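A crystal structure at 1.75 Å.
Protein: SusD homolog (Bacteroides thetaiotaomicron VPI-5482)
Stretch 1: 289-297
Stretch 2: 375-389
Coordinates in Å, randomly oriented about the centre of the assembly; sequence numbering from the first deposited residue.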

# COMPACT_ATOMS: atom_id res chain seq x y z
N ASP A 289 -15.90 -6.95 29.69
CA ASP A 289 -17.02 -6.30 30.35
C ASP A 289 -17.54 -5.15 29.50
O ASP A 289 -17.73 -4.03 29.99
CB ASP A 289 -16.60 -5.80 31.72
CG ASP A 289 -16.42 -6.92 32.71
OD1 ASP A 289 -17.20 -7.90 32.60
OD2 ASP A 289 -15.53 -6.82 33.58
N LYS A 290 -17.71 -5.45 28.22
CA LYS A 290 -18.36 -4.55 27.27
C LYS A 290 -17.51 -3.37 26.84
O LYS A 290 -17.99 -2.47 26.13
CB LYS A 290 -19.65 -3.97 27.87
CG LYS A 290 -20.75 -4.99 28.16
CD LYS A 290 -22.05 -4.30 28.62
N LYS A 291 -16.27 -3.35 27.30
CA LYS A 291 -15.35 -2.26 26.93
C LYS A 291 -13.99 -2.74 26.49
O LYS A 291 -13.42 -3.66 27.08
CB LYS A 291 -15.05 -1.34 28.14
CG LYS A 291 -16.18 -0.48 28.73
CD LYS A 291 -16.40 0.83 28.00
CE LYS A 291 -17.57 1.58 28.63
NZ LYS A 291 -17.91 2.79 27.91
N ARG A 292 -13.46 -2.06 25.49
CA ARG A 292 -12.06 -2.21 25.15
C ARG A 292 -11.43 -1.02 25.83
O ARG A 292 -12.11 -0.03 26.14
CB ARG A 292 -11.77 -2.09 23.65
CG ARG A 292 -12.45 -3.08 22.76
CD ARG A 292 -11.92 -2.92 21.36
NE ARG A 292 -12.57 -3.78 20.41
CZ ARG A 292 -12.12 -4.99 20.12
NH1 ARG A 292 -11.03 -5.41 20.72
NH2 ARG A 292 -12.74 -5.74 19.23
N SER A 293 -10.14 -1.15 26.09
CA SER A 293 -9.37 -0.07 26.67
C SER A 293 -8.18 0.27 25.81
O SER A 293 -7.56 -0.61 25.24
CB SER A 293 -8.87 -0.45 28.06
OG SER A 293 -9.95 -0.71 28.92
N GLN A 294 -7.88 1.55 25.72
CA GLN A 294 -6.72 2.03 24.97
C GLN A 294 -5.54 1.91 25.93
O GLN A 294 -5.56 2.51 27.01
CB GLN A 294 -6.95 3.47 24.54
CG GLN A 294 -5.88 4.11 23.72
CD GLN A 294 -6.20 5.56 23.43
OE1 GLN A 294 -6.91 6.20 24.19
NE2 GLN A 294 -5.67 6.08 22.32
N VAL A 295 -4.55 1.12 25.53
CA VAL A 295 -3.39 0.78 26.36
C VAL A 295 -2.05 0.83 25.62
O VAL A 295 -1.99 0.86 24.41
CB VAL A 295 -3.56 -0.63 27.02
CG1 VAL A 295 -4.82 -0.69 27.95
CG2 VAL A 295 -3.64 -1.72 25.96
N ALA A 296 -0.98 0.91 26.40
CA ALA A 296 0.38 0.91 25.86
C ALA A 296 0.69 -0.47 25.31
O ALA A 296 0.12 -1.46 25.75
CB ALA A 296 1.43 1.32 26.91
N ALA A 297 1.57 -0.48 24.32
CA ALA A 297 1.99 -1.70 23.64
C ALA A 297 2.56 -2.74 24.61
O ALA A 297 2.52 -3.93 24.32
CB ALA A 297 2.99 -1.39 22.51
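Stretch 2 375-389: AIKELGSGLNTNSSE

Stretch 2 begins in the final turn of a helix that starts earlier in the chain and ends at Leu379, and leaves it at Gly380, whose positive phi (49°) is a conformation that glycine adopts easily. A short 3-10 segment at Ser381 and Gly382 then feeds the chain into an extended strand, Leu383 and Asn384, which runs parallel to stretch 1. Arg292 pairs with Leu383 and Ser293 with Asn384, with CA atoms 4.9 and 4.6 Å apart. Three backbone hydrogen bonds hold this register: Arg292 N to Gly382 O (3.0 Å), Asn384 N to Arg292 O (2.8 Å) and Gln294 N to Asn384 O (2.8 Å). Arg292 thus reaches the residues before and after its partner, as parallel pairing requires.

Gln294 covers the most surface. Its extended side chain, with chi1 and chi2 both t, points toward stretch 2 and continues the contact past Asn384: OE1 accepts a hydrogen bond from Asn386 N at 2.9 Å, taking the place a backbone carbonyl might fill. Its NE2 lies 3.8 Å from Ile376 CD1, so the end of the long side chain also touches the helix. Asn386 OD1 in turn accepts from Ser388 N (2.9 Å) and Ser388 OG (2.6 Å), bracing the loop that receives the glutamine.

At the other end, Lys291 starts sideways, but its long, flexible chain brings NZ to Ser381 O at a very short 2.4 Å. On the way its CD passes 3.7 Å from Asn384 OD1, and a water links NZ with Leu383 O and Asn384 OD1. Asn384 suits this exposed place: on the face it shares with Ser293, its polar OD1 lies against the lysine CD and takes a hydrogen bond from the water that NZ also binds. On the opposite face, buried Leu383 sets CD1 4.1 Å from Arg292 CB, packing against the aliphatic base of the arginine.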

# COMPACT_ATOMS: atom_id res chain seq x y z
N ALA A 375 -11.16 6.32 14.73
CA ALA A 375 -11.44 5.02 15.36
C ALA A 375 -12.02 5.17 16.76
O ALA A 375 -12.96 4.46 17.12
CB ALA A 375 -10.20 4.12 15.38
N ILE A 376 -11.46 6.10 17.51
CA ILE A 376 -11.93 6.42 18.86
C ILE A 376 -13.36 6.95 18.78
O ILE A 376 -14.22 6.56 19.56
CB ILE A 376 -10.97 7.43 19.58
CG1 ILE A 376 -9.63 6.74 19.88
CG2 ILE A 376 -11.61 7.99 20.87
CD1 ILE A 376 -8.53 7.67 20.32
N LYS A 377 -13.61 7.81 17.81
CA LYS A 377 -14.93 8.39 17.67
C LYS A 377 -15.90 7.25 17.32
O LYS A 377 -16.94 7.09 17.93
CB LYS A 377 -14.97 9.52 16.62
CG LYS A 377 -16.29 10.30 16.55
CD LYS A 377 -16.41 11.04 15.22
CE LYS A 377 -17.62 11.98 15.13
NZ LYS A 377 -17.37 13.34 15.72
N GLU A 378 -15.51 6.40 16.40
CA GLU A 378 -16.38 5.30 15.97
C GLU A 378 -16.74 4.35 17.11
O GLU A 378 -17.90 3.94 17.25
CB GLU A 378 -15.73 4.52 14.81
CG GLU A 378 -16.45 3.24 14.44
CD GLU A 378 -17.87 3.43 13.92
OE1 GLU A 378 -18.31 4.56 13.60
OE2 GLU A 378 -18.58 2.39 13.88
N LEU A 379 -15.76 3.98 17.93
CA LEU A 379 -16.00 3.08 19.08
C LEU A 379 -16.89 3.68 20.14
O LEU A 379 -17.66 2.98 20.79
CB LEU A 379 -14.70 2.60 19.73
CG LEU A 379 -14.05 1.43 19.00
CD1 LEU A 379 -12.68 1.12 19.61
CD2 LEU A 379 -14.96 0.22 19.10
N GLY A 380 -16.82 4.99 20.28
CA GLY A 380 -17.62 5.66 21.28
C GLY A 380 -17.54 5.01 22.65
O GLY A 380 -16.46 4.76 23.19
N SER A 381 -18.70 4.73 23.22
CA SER A 381 -18.81 4.16 24.56
C SER A 381 -18.30 2.73 24.62
O SER A 381 -18.29 2.09 25.66
CB SER A 381 -20.25 4.25 25.09
OG SER A 381 -21.08 3.36 24.41
N GLY A 382 -17.88 2.21 23.48
CA GLY A 382 -17.30 0.87 23.46
C GLY A 382 -15.84 0.87 23.89
O GLY A 382 -15.15 -0.17 23.97
N LEU A 383 -15.35 2.06 24.18
CA LEU A 383 -13.93 2.22 24.48
C LEU A 383 -13.66 3.13 25.64
O LEU A 383 -14.30 4.16 25.79
CB LEU A 383 -13.18 2.77 23.25
CG LEU A 383 -11.69 3.13 23.42
CD1 LEU A 383 -10.83 1.90 23.54
CD2 LEU A 383 -11.15 4.01 22.28
N ASN A 384 -12.72 2.70 26.46
CA ASN A 384 -12.13 3.50 27.54
C ASN A 384 -10.81 4.01 26.98
O ASN A 384 -9.92 3.22 26.64
CB ASN A 384 -11.76 2.66 28.77
CG ASN A 384 -12.94 2.20 29.58
OD1 ASN A 384 -13.94 2.91 29.74
ND2 ASN A 384 -12.79 1.02 30.17
N THR A 385 -10.66 5.31 26.82
CA THR A 385 -9.40 5.84 26.32
C THR A 385 -8.39 5.90 27.47
O THR A 385 -8.73 5.74 28.65
CB THR A 385 -9.55 7.24 25.74
OG1 THR A 385 -10.16 8.06 26.74
CG2 THR A 385 -10.44 7.26 24.52
N ASN A 386 -7.12 6.07 27.12
CA ASN A 386 -6.13 6.31 28.14
C ASN A 386 -5.95 7.83 28.24
O ASN A 386 -6.88 8.58 27.87
CB ASN A 386 -4.81 5.51 28.01
CG ASN A 386 -4.02 5.81 26.77
OD1 ASN A 386 -4.26 6.83 26.11
ND2 ASN A 386 -3.06 4.89 26.42
N SER A 387 -4.81 8.27 28.74
CA SER A 387 -4.55 9.72 28.93
C SER A 387 -3.58 10.22 27.91
O SER A 387 -3.04 11.31 28.03
CB SER A 387 -4.02 10.06 30.33
OG SER A 387 -5.00 9.87 31.32
N SER A 388 -3.33 9.41 26.89
CA SER A 388 -2.42 9.83 25.83
C SER A 388 -2.92 11.10 25.17
O SER A 388 -4.12 11.36 25.06
CB SER A 388 -2.19 8.75 24.80
OG SER A 388 -3.40 8.36 24.16
N GLU A 389 -1.95 11.91 24.76
CA GLU A 389 -2.23 13.18 24.09
C GLU A 389 -2.36 13.00 22.60
O GLU A 389 -1.69 12.19 22.00
CB GLU A 389 -1.09 14.16 24.34
CG GLU A 389 -0.82 14.49 25.79
CD GLU A 389 -1.70 15.59 26.31
OE1 GLU A 389 -2.59 16.05 25.56
OE2 GLU A 389 -1.49 16.00 27.48
O HOH W 1 -19.85 -0.39 26.92
O HOH W 2 -15.39 4.58 28.48